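Local coordinates for DUF1780 domain-containing protein (PDB 1Y0K) that is of unknown function but belongs to a family of putative endonucleases in the PD-(D/E)XK nuclease clan, so it may cleave nucleic acid, at residues A[16-21]-A[144-149]; A[33-38]-A[45-50]; A[137-142]-A[167-172]. All coordinates share one frame; numbering follows the deposited sequence.

Contact 1 (A[16-21]-A[144-149]); sequences QANDFL and FVNLKR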
# COMPACT_ATOMS: atom_id res chain seq x y z
N GLN A 16 -1.76 -4.75 -16.36
CA GLN A 16 -1.07 -3.51 -16.76
C GLN A 16 -0.14 -2.99 -15.68
O GLN A 16 0.98 -2.58 -15.98
CB GLN A 16 -2.07 -2.42 -17.11
CG GLN A 16 -2.61 -2.48 -18.51
CD GLN A 16 -3.83 -1.60 -18.71
OE1 GLN A 16 -4.78 -1.98 -19.40
NE2 GLN A 16 -3.83 -0.41 -18.09
N ALA A 17 -0.62 -3.00 -14.44
CA ALA A 17 0.18 -2.58 -13.30
C ALA A 17 1.41 -3.48 -13.15
O ALA A 17 2.51 -2.99 -12.94
CB ALA A 17 -0.65 -2.57 -12.02
N ASN A 18 1.21 -4.80 -13.26
CA ASN A 18 2.33 -5.75 -13.19
C ASN A 18 3.35 -5.54 -14.30
O ASN A 18 4.55 -5.58 -14.05
CB ASN A 18 1.84 -7.20 -13.19
CG ASN A 18 1.32 -7.63 -11.84
OD1 ASN A 18 1.51 -6.95 -10.84
ND2 ASN A 18 0.65 -8.78 -11.81
N ASP A 19 2.86 -5.31 -15.52
CA ASP A 19 3.75 -5.07 -16.66
C ASP A 19 4.63 -3.86 -16.40
O ASP A 19 5.84 -3.90 -16.65
CB ASP A 19 2.95 -4.94 -17.95
CG ASP A 19 2.34 -6.26 -18.40
OD1 ASP A 19 2.80 -7.32 -17.92
OD2 ASP A 19 1.41 -6.25 -19.24
N PHE A 20 4.05 -2.79 -15.86
CA PHE A 20 4.83 -1.61 -15.47
C PHE A 20 5.87 -1.90 -14.38
O PHE A 20 7.04 -1.52 -14.50
CB PHE A 20 3.93 -0.45 -15.03
CG PHE A 20 4.69 0.64 -14.32
CD1 PHE A 20 5.46 1.56 -15.04
CD2 PHE A 20 4.68 0.72 -12.93
CE1 PHE A 20 6.19 2.55 -14.38
CE2 PHE A 20 5.41 1.70 -12.27
CZ PHE A 20 6.16 2.62 -12.99
N LEU A 21 5.44 -2.57 -13.30
CA LEU A 21 6.33 -2.81 -12.16
C LEU A 21 7.51 -3.70 -12.52
O LEU A 21 8.63 -3.46 -12.07
CB LEU A 21 5.56 -3.42 -10.98
CG LEU A 21 4.43 -2.63 -10.33
CD1 LEU A 21 3.73 -3.49 -9.29
CD2 LEU A 21 4.93 -1.31 -9.71
N PHE A 144 1.91 -1.86 -1.89
CA PHE A 144 1.20 -1.83 -3.18
C PHE A 144 0.65 -3.23 -3.41
O PHE A 144 1.40 -4.20 -3.55
CB PHE A 144 2.10 -1.39 -4.33
CG PHE A 144 1.37 -1.32 -5.65
CD1 PHE A 144 0.66 -0.17 -5.98
CD2 PHE A 144 1.38 -2.39 -6.53
CE1 PHE A 144 -0.04 -0.09 -7.19
CE2 PHE A 144 0.68 -2.32 -7.74
CZ PHE A 144 -0.03 -1.16 -8.06
N VAL A 145 -0.68 -3.33 -3.39
CA VAL A 145 -1.38 -4.59 -3.44
C VAL A 145 -2.06 -4.77 -4.81
O VAL A 145 -2.92 -3.97 -5.21
CB VAL A 145 -2.42 -4.71 -2.29
CG1 VAL A 145 -3.04 -6.12 -2.27
CG2 VAL A 145 -1.77 -4.42 -0.95
N ASN A 146 -1.68 -5.83 -5.52
CA ASN A 146 -2.18 -6.07 -6.86
C ASN A 146 -2.22 -7.56 -7.16
O ASN A 146 -1.19 -8.18 -7.41
CB ASN A 146 -1.33 -5.33 -7.90
CG ASN A 146 -1.91 -5.43 -9.30
OD1 ASN A 146 -3.11 -5.23 -9.50
ND2 ASN A 146 -1.06 -5.77 -10.27
N LEU A 147 -3.42 -8.12 -7.13
CA LEU A 147 -3.61 -9.56 -7.28
C LEU A 147 -4.38 -9.82 -8.56
O LEU A 147 -5.45 -9.26 -8.74
CB LEU A 147 -4.40 -10.12 -6.08
CG LEU A 147 -3.90 -9.77 -4.67
CD1 LEU A 147 -4.88 -10.24 -3.60
CD2 LEU A 147 -2.51 -10.35 -4.40
N LYS A 148 -3.83 -10.64 -9.44
CA LYS A 148 -4.55 -10.98 -10.67
C LYS A 148 -5.71 -11.95 -10.36
O LYS A 148 -6.73 -11.93 -11.05
CB LYS A 148 -3.61 -11.56 -11.73
CG LYS A 148 -4.27 -11.74 -13.10
CD LYS A 148 -3.29 -12.19 -14.19
CE LYS A 148 -4.01 -12.60 -15.47
NZ LYS A 148 -4.99 -13.72 -15.31
N ARG A 149 -5.56 -12.75 -9.31
CA ARG A 149 -6.54 -13.80 -8.97
C ARG A 149 -7.67 -13.32 -8.04
O ARG A 149 -8.64 -14.05 -7.80
CB ARG A 149 -5.84 -15.02 -8.34
CG ARG A 149 -4.63 -15.56 -9.11
CD ARG A 149 -5.02 -16.18 -10.44
NE ARG A 149 -3.88 -16.87 -11.05
CZ ARG A 149 -3.14 -16.38 -12.05
NH1 ARG A 149 -3.43 -15.20 -12.59
NH2 ARG A 149 -2.12 -17.09 -12.52
O HOH W 1 -0.17 -9.88 -9.22
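N146 CG stands anti to its backbone N (chi1 -174°), and N18 CG lies beside its own backbone N (chi1 -78°), so the two amides converge. The contact packs helix 3-23 onto strand 140-146, a central strand of the mixed sheet, in an alpha/beta arrangement consistent with the PD-(D/E)XK clan. The axes of 16-21 and 144-146 pass 10.1 Å apart and cross obliquely. F144 and N146 both point toward the helix. F144 also has CG anti to N, which carries its ring toward A17 and L21. L21 CD1 reaches F144 CE2 at 3.6 Å, obliquely to the ring. A17 CB sits at the ring edge, 4.2 Å from F144 CZ. W32 of helix 26-40 adds an edge-to-face ring contact to F144. A17 CB also packs 3.7 Å from N146 ND2, so this methyl bridges the apolar and polar parts. The amide planes of N18 and N146 are 70° apart, and N146 ND2 gives N18 OD1 a weak, bent hydrogen bond of 2.9 Å. The same buried ND2 is also bonded to A14 O, one turn back in the helix. Water 1 closes a second link: it accepts from N18 ND2 at 2.9 Å and donates to N146 O at 2.7 Å.

Contact 2 (A[33-38]-A[45-50]); sequences VCQRFL and YRQEDF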
# COMPACT_ATOMS: atom_id res chain seq x y z
N VAL A 33 4.80 4.24 -6.40
CA VAL A 33 3.78 3.78 -5.43
C VAL A 33 3.36 4.92 -4.50
O VAL A 33 2.16 5.15 -4.27
CB VAL A 33 4.28 2.58 -4.60
CG1 VAL A 33 3.31 2.27 -3.47
CG2 VAL A 33 4.44 1.34 -5.50
N CYS A 34 4.34 5.64 -3.97
CA CYS A 34 4.06 6.78 -3.11
C CYS A 34 3.22 7.83 -3.84
O CYS A 34 2.26 8.34 -3.28
CB CYS A 34 5.37 7.40 -2.60
SG CYS A 34 6.29 6.29 -1.49
N GLN A 35 3.56 8.14 -5.09
CA GLN A 35 2.76 9.11 -5.84
C GLN A 35 1.32 8.66 -6.02
O GLN A 35 0.40 9.45 -5.83
CB GLN A 35 3.39 9.40 -7.20
CG GLN A 35 4.60 10.31 -7.13
CD GLN A 35 5.06 10.71 -8.52
OE1 GLN A 35 4.28 11.24 -9.32
NE2 GLN A 35 6.31 10.47 -8.81
N ARG A 36 1.12 7.39 -6.38
CA ARG A 36 -0.24 6.84 -6.57
C ARG A 36 -1.05 6.94 -5.27
O ARG A 36 -2.24 7.28 -5.28
CB ARG A 36 -0.19 5.39 -7.05
CG ARG A 36 0.49 5.14 -8.43
CD ARG A 36 -0.14 5.93 -9.62
NE ARG A 36 0.18 7.37 -9.69
CZ ARG A 36 1.37 7.90 -9.98
NH1 ARG A 36 1.51 9.23 -10.02
NH2 ARG A 36 2.43 7.14 -10.20
N PHE A 37 -0.39 6.66 -4.15
CA PHE A 37 -1.03 6.73 -2.83
C PHE A 37 -1.42 8.17 -2.48
O PHE A 37 -2.55 8.43 -2.06
CB PHE A 37 -0.06 6.15 -1.79
CG PHE A 37 -0.53 6.22 -0.37
CD1 PHE A 37 -1.69 5.57 0.03
CD2 PHE A 37 0.24 6.88 0.59
CE1 PHE A 37 -2.10 5.61 1.36
CE2 PHE A 37 -0.17 6.94 1.92
CZ PHE A 37 -1.35 6.29 2.31
N LEU A 38 -0.51 9.11 -2.68
CA LEU A 38 -0.79 10.52 -2.39
C LEU A 38 -1.92 11.04 -3.29
O LEU A 38 -2.78 11.79 -2.83
CB LEU A 38 0.48 11.38 -2.54
CG LEU A 38 1.60 11.07 -1.53
CD1 LEU A 38 2.86 11.86 -1.91
CD2 LEU A 38 1.18 11.35 -0.09
N TYR A 45 1.63 17.41 -4.00
CA TYR A 45 3.06 17.21 -3.95
C TYR A 45 3.73 17.85 -5.16
O TYR A 45 3.11 18.05 -6.21
CB TYR A 45 3.40 15.71 -3.88
CG TYR A 45 2.97 14.89 -5.08
CD1 TYR A 45 3.80 14.75 -6.19
CD2 TYR A 45 1.74 14.21 -5.08
CE1 TYR A 45 3.42 13.98 -7.28
CE2 TYR A 45 1.35 13.44 -6.18
CZ TYR A 45 2.20 13.34 -7.27
OH TYR A 45 1.84 12.57 -8.36
N ARG A 46 5.01 18.18 -5.00
CA ARG A 46 5.84 18.54 -6.13
C ARG A 46 6.89 17.44 -6.25
O ARG A 46 7.16 16.74 -5.27
CB ARG A 46 6.50 19.90 -5.90
CG ARG A 46 5.51 21.05 -5.67
CD ARG A 46 6.22 22.40 -5.67
NE ARG A 46 6.96 22.62 -6.91
CZ ARG A 46 6.45 23.16 -8.02
NH1 ARG A 46 5.18 23.56 -8.05
NH2 ARG A 46 7.21 23.30 -9.09
N GLN A 47 7.47 17.28 -7.43
CA GLN A 47 8.41 16.19 -7.67
C GLN A 47 9.60 16.22 -6.72
O GLN A 47 10.09 15.17 -6.29
CB GLN A 47 8.90 16.20 -9.12
CG GLN A 47 9.33 14.84 -9.63
CD GLN A 47 8.18 13.85 -9.66
OE1 GLN A 47 7.06 14.17 -10.10
NE2 GLN A 47 8.43 12.64 -9.19
N GLU A 48 10.05 17.43 -6.40
CA GLU A 48 11.18 17.66 -5.49
C GLU A 48 10.91 17.21 -4.04
O GLU A 48 11.84 17.08 -3.25
CB GLU A 48 11.57 19.15 -5.50
CG GLU A 48 10.39 20.10 -5.35
CD GLU A 48 9.81 20.60 -6.69
OE1 GLU A 48 9.77 19.84 -7.70
OE2 GLU A 48 9.38 21.78 -6.72
N ASP A 49 9.64 16.99 -3.70
CA ASP A 49 9.28 16.55 -2.35
C ASP A 49 9.72 15.13 -1.99
O ASP A 49 9.77 14.79 -0.81
CB ASP A 49 7.77 16.67 -2.11
CG ASP A 49 7.27 18.10 -2.16
OD1 ASP A 49 8.05 19.04 -1.87
OD2 ASP A 49 6.08 18.28 -2.47
N PHE A 50 10.02 14.30 -2.98
CA PHE A 50 10.46 12.92 -2.72
C PHE A 50 11.98 12.84 -2.65
O PHE A 50 12.67 13.42 -3.49
CB PHE A 50 9.93 11.97 -3.79
CG PHE A 50 8.45 12.05 -3.97
CD1 PHE A 50 7.90 12.83 -4.98
CD2 PHE A 50 7.60 11.37 -3.10
CE1 PHE A 50 6.53 12.92 -5.13
CE2 PHE A 50 6.24 11.45 -3.24
CZ PHE A 50 5.69 12.23 -4.26
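Helix 26-40 meets the loop that follows it, where 45-50 makes a short 3-10 turn before strand 50-51. The tight part is built on Q35, Y45, L38 and F50. Q35 and Y45 cross at about a right angle, with Q35 CB 3.7 Å from Y45 OH. Y45 CG takes the crowded position between backbone N and carbonyl carbon (chi1 63°), which turns the ring back over the helix. L38 CB then lies 4.0 Å from Y45 CD2, and Y45 CE1 meets the F50 ring in its plane. F50 points its ring at the helix, with L38 CD1 near the ring plane at its edge, 3.7 Å from F50 CE2. L38 and F50 come tip to tip here. Q35 crosses the same ring obliquely, with its CG 3.6 Å from F50 CZ. C34 CB is a looser neighbour, 4.2 Å from F50 CE2. F62 of strand 60-62 also meets the F50 ring, so the loop is tied to the sheet as well as to the helix.

Y45 OH is hydrogen-bonded to E39 OE2, and R36 NH1 forms a salt bridge with the same carboxylate oxygen.

The outer side is exposed and polar. R46 N donates an almost straight 2.7 Å bond to D49 OD2. R46 NE makes a salt bridge to E48 OE2 at 2.6 Å.

The chemistry is divided: apolar and aliphatic packing seats the loop, while a backbone N-H to D49 and the R46-E48 salt bridge brace the outer turn. The nearby R36 charge probably helps keep E39 ionised as it holds the Y45 hydroxyl.

Contact 3 (A[137-142]-A[167-172]); sequences GELDLL and QGWRSL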
# COMPACT_ATOMS: atom_id res chain seq x y z
N GLY A 137 9.11 2.19 14.88
CA GLY A 137 8.21 3.30 15.14
C GLY A 137 8.44 4.59 14.37
O GLY A 137 7.69 5.55 14.54
N GLU A 138 9.47 4.61 13.52
CA GLU A 138 9.71 5.78 12.67
C GLU A 138 9.33 5.49 11.21
O GLU A 138 9.50 6.34 10.33
CB GLU A 138 11.18 6.24 12.75
CG GLU A 138 11.55 6.88 14.11
CD GLU A 138 10.83 8.20 14.38
OE1 GLU A 138 10.58 8.97 13.43
OE2 GLU A 138 10.53 8.49 15.56
N LEU A 139 8.78 4.30 10.98
CA LEU A 139 8.51 3.83 9.62
C LEU A 139 7.02 3.83 9.30
O LEU A 139 6.20 3.35 10.08
CB LEU A 139 9.09 2.42 9.40
CG LEU A 139 10.61 2.24 9.59
CD1 LEU A 139 11.01 0.79 9.33
CD2 LEU A 139 11.41 3.19 8.70
N ASP A 140 6.70 4.38 8.13
CA ASP A 140 5.35 4.38 7.59
C ASP A 140 5.26 3.35 6.47
O ASP A 140 5.72 3.58 5.36
CB ASP A 140 5.03 5.78 7.06
CG ASP A 140 5.21 6.85 8.12
OD1 ASP A 140 4.56 6.74 9.18
OD2 ASP A 140 6.00 7.81 7.90
N LEU A 141 4.69 2.19 6.79
CA LEU A 141 4.65 1.10 5.82
C LEU A 141 3.59 1.38 4.76
O LEU A 141 2.50 1.85 5.08
CB LEU A 141 4.39 -0.24 6.52
CG LEU A 141 5.60 -0.93 7.17
CD1 LEU A 141 6.32 -1.76 6.15
CD2 LEU A 141 6.60 0.03 7.84
N LEU A 142 3.94 1.08 3.52
CA LEU A 142 3.04 1.31 2.38
C LEU A 142 3.10 0.11 1.43
O LEU A 142 4.12 -0.11 0.78
CB LEU A 142 3.41 2.59 1.64
CG LEU A 142 2.56 2.96 0.42
CD1 LEU A 142 1.07 3.12 0.81
CD2 LEU A 142 3.09 4.25 -0.24
N GLN A 167 3.58 -5.08 15.71
CA GLN A 167 4.93 -5.08 15.10
C GLN A 167 5.68 -3.75 15.29
O GLN A 167 6.90 -3.68 15.08
CB GLN A 167 4.86 -5.47 13.62
CG GLN A 167 4.51 -6.95 13.38
CD GLN A 167 4.12 -7.25 11.94
OE1 GLN A 167 3.83 -6.34 11.15
NE2 GLN A 167 4.10 -8.55 11.60
N GLY A 168 4.93 -2.71 15.66
CA GLY A 168 5.51 -1.43 16.10
C GLY A 168 5.68 -0.33 15.07
O GLY A 168 6.23 0.73 15.39
N TRP A 169 5.23 -0.56 13.83
CA TRP A 169 5.28 0.48 12.79
C TRP A 169 4.55 1.76 13.20
O TRP A 169 3.57 1.71 13.94
CB TRP A 169 4.64 -0.02 11.47
CG TRP A 169 4.95 -1.43 11.13
CD1 TRP A 169 4.06 -2.47 11.07
CD2 TRP A 169 6.24 -1.97 10.82
NE1 TRP A 169 4.73 -3.63 10.71
CE2 TRP A 169 6.06 -3.35 10.57
CE3 TRP A 169 7.53 -1.42 10.72
CZ2 TRP A 169 7.12 -4.19 10.22
CZ3 TRP A 169 8.57 -2.26 10.39
CH2 TRP A 169 8.36 -3.63 10.14
N ARG A 170 5.01 2.90 12.68
CA ARG A 170 4.31 4.16 12.95
C ARG A 170 2.94 4.22 12.27
O ARG A 170 1.97 4.77 12.82
CB ARG A 170 5.15 5.35 12.49
CG ARG A 170 4.52 6.67 12.93
CD ARG A 170 5.48 7.81 12.83
NE ARG A 170 5.83 8.14 11.45
CZ ARG A 170 6.71 9.08 11.13
NH1 ARG A 170 7.32 9.75 12.10
NH2 ARG A 170 7.00 9.33 9.86
N SER A 171 2.87 3.66 11.07
CA SER A 171 1.64 3.63 10.28
C SER A 171 1.73 2.52 9.25
O SER A 171 2.82 2.00 8.96
CB SER A 171 1.40 4.99 9.60
OG SER A 171 2.31 5.21 8.52
N LEU A 172 0.57 2.13 8.71
CA LEU A 172 0.52 1.11 7.67
C LEU A 172 -0.62 1.51 6.76
O LEU A 172 -1.73 1.76 7.23
CB LEU A 172 0.26 -0.27 8.26
CG LEU A 172 0.01 -1.43 7.27
CD1 LEU A 172 1.19 -1.66 6.33
CD2 LEU A 172 -0.31 -2.69 8.04
O HOH W 2 1.56 4.40 5.94
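G137 begins the contact where the chain runs up to strand 140-146, beside strand 171-175 in the mixed sheet. Its CA lies against G168 O in a CA-H...O contact of 3.3 Å. E138 bends back at chi2, and its OE1 forms a long ion pair with R170 NH1, well out of the guanidinium plane. L139 O accepts a 2.9 Å bond from R170 N, and L139 CD1 touches the edge of the W169 ring. D140 pairs with S171 in a parallel beta bridge. R170 grips the D140 carboxylate side-on, R170 NE to D140 OD1 at 3.0 Å and R170 NH2 to D140 OD2 at 2.7 Å. Both bonds are nearly straight and use syn lone pairs, with the planes 24° apart. S171 OG donates to the anti lone pair of OD1, and G66 N also binds OD2. L141 bridges L172, and its N bonds to S171 O at 2.9 Å. On this opposite sheet face L141 CG sits over the W169 five-membered ring, 4.0 Å from its centroid, a CH-pi contact. Water 2 joins L141 O to S171 OG. The buried D140 carboxylate is thus held by arginine, hydroxyl and backbone N-H, which probably keeps it ionised and its rotation fixed.

Contacts 1 and 3 are both buried and share strand 140-146, but they lie on opposite sides of the chain's centre, about 23 Å apart between centres. Contact 1 places helix 3-23 on the strand by a mix of apolar packing and an amide pair, with a weak bond and a water. Contact 3 joins the strand side by side with its parallel neighbour, by backbone bonds and a salt bridge. Contact 2 is only partly buried. It folds a surface loop onto helix 26-40, which follows helix 3-23. Helix 26-40 touches all three: V33 packs on F144 of contact 1, and V33, C34 and F37 pack on L142 of contact 3.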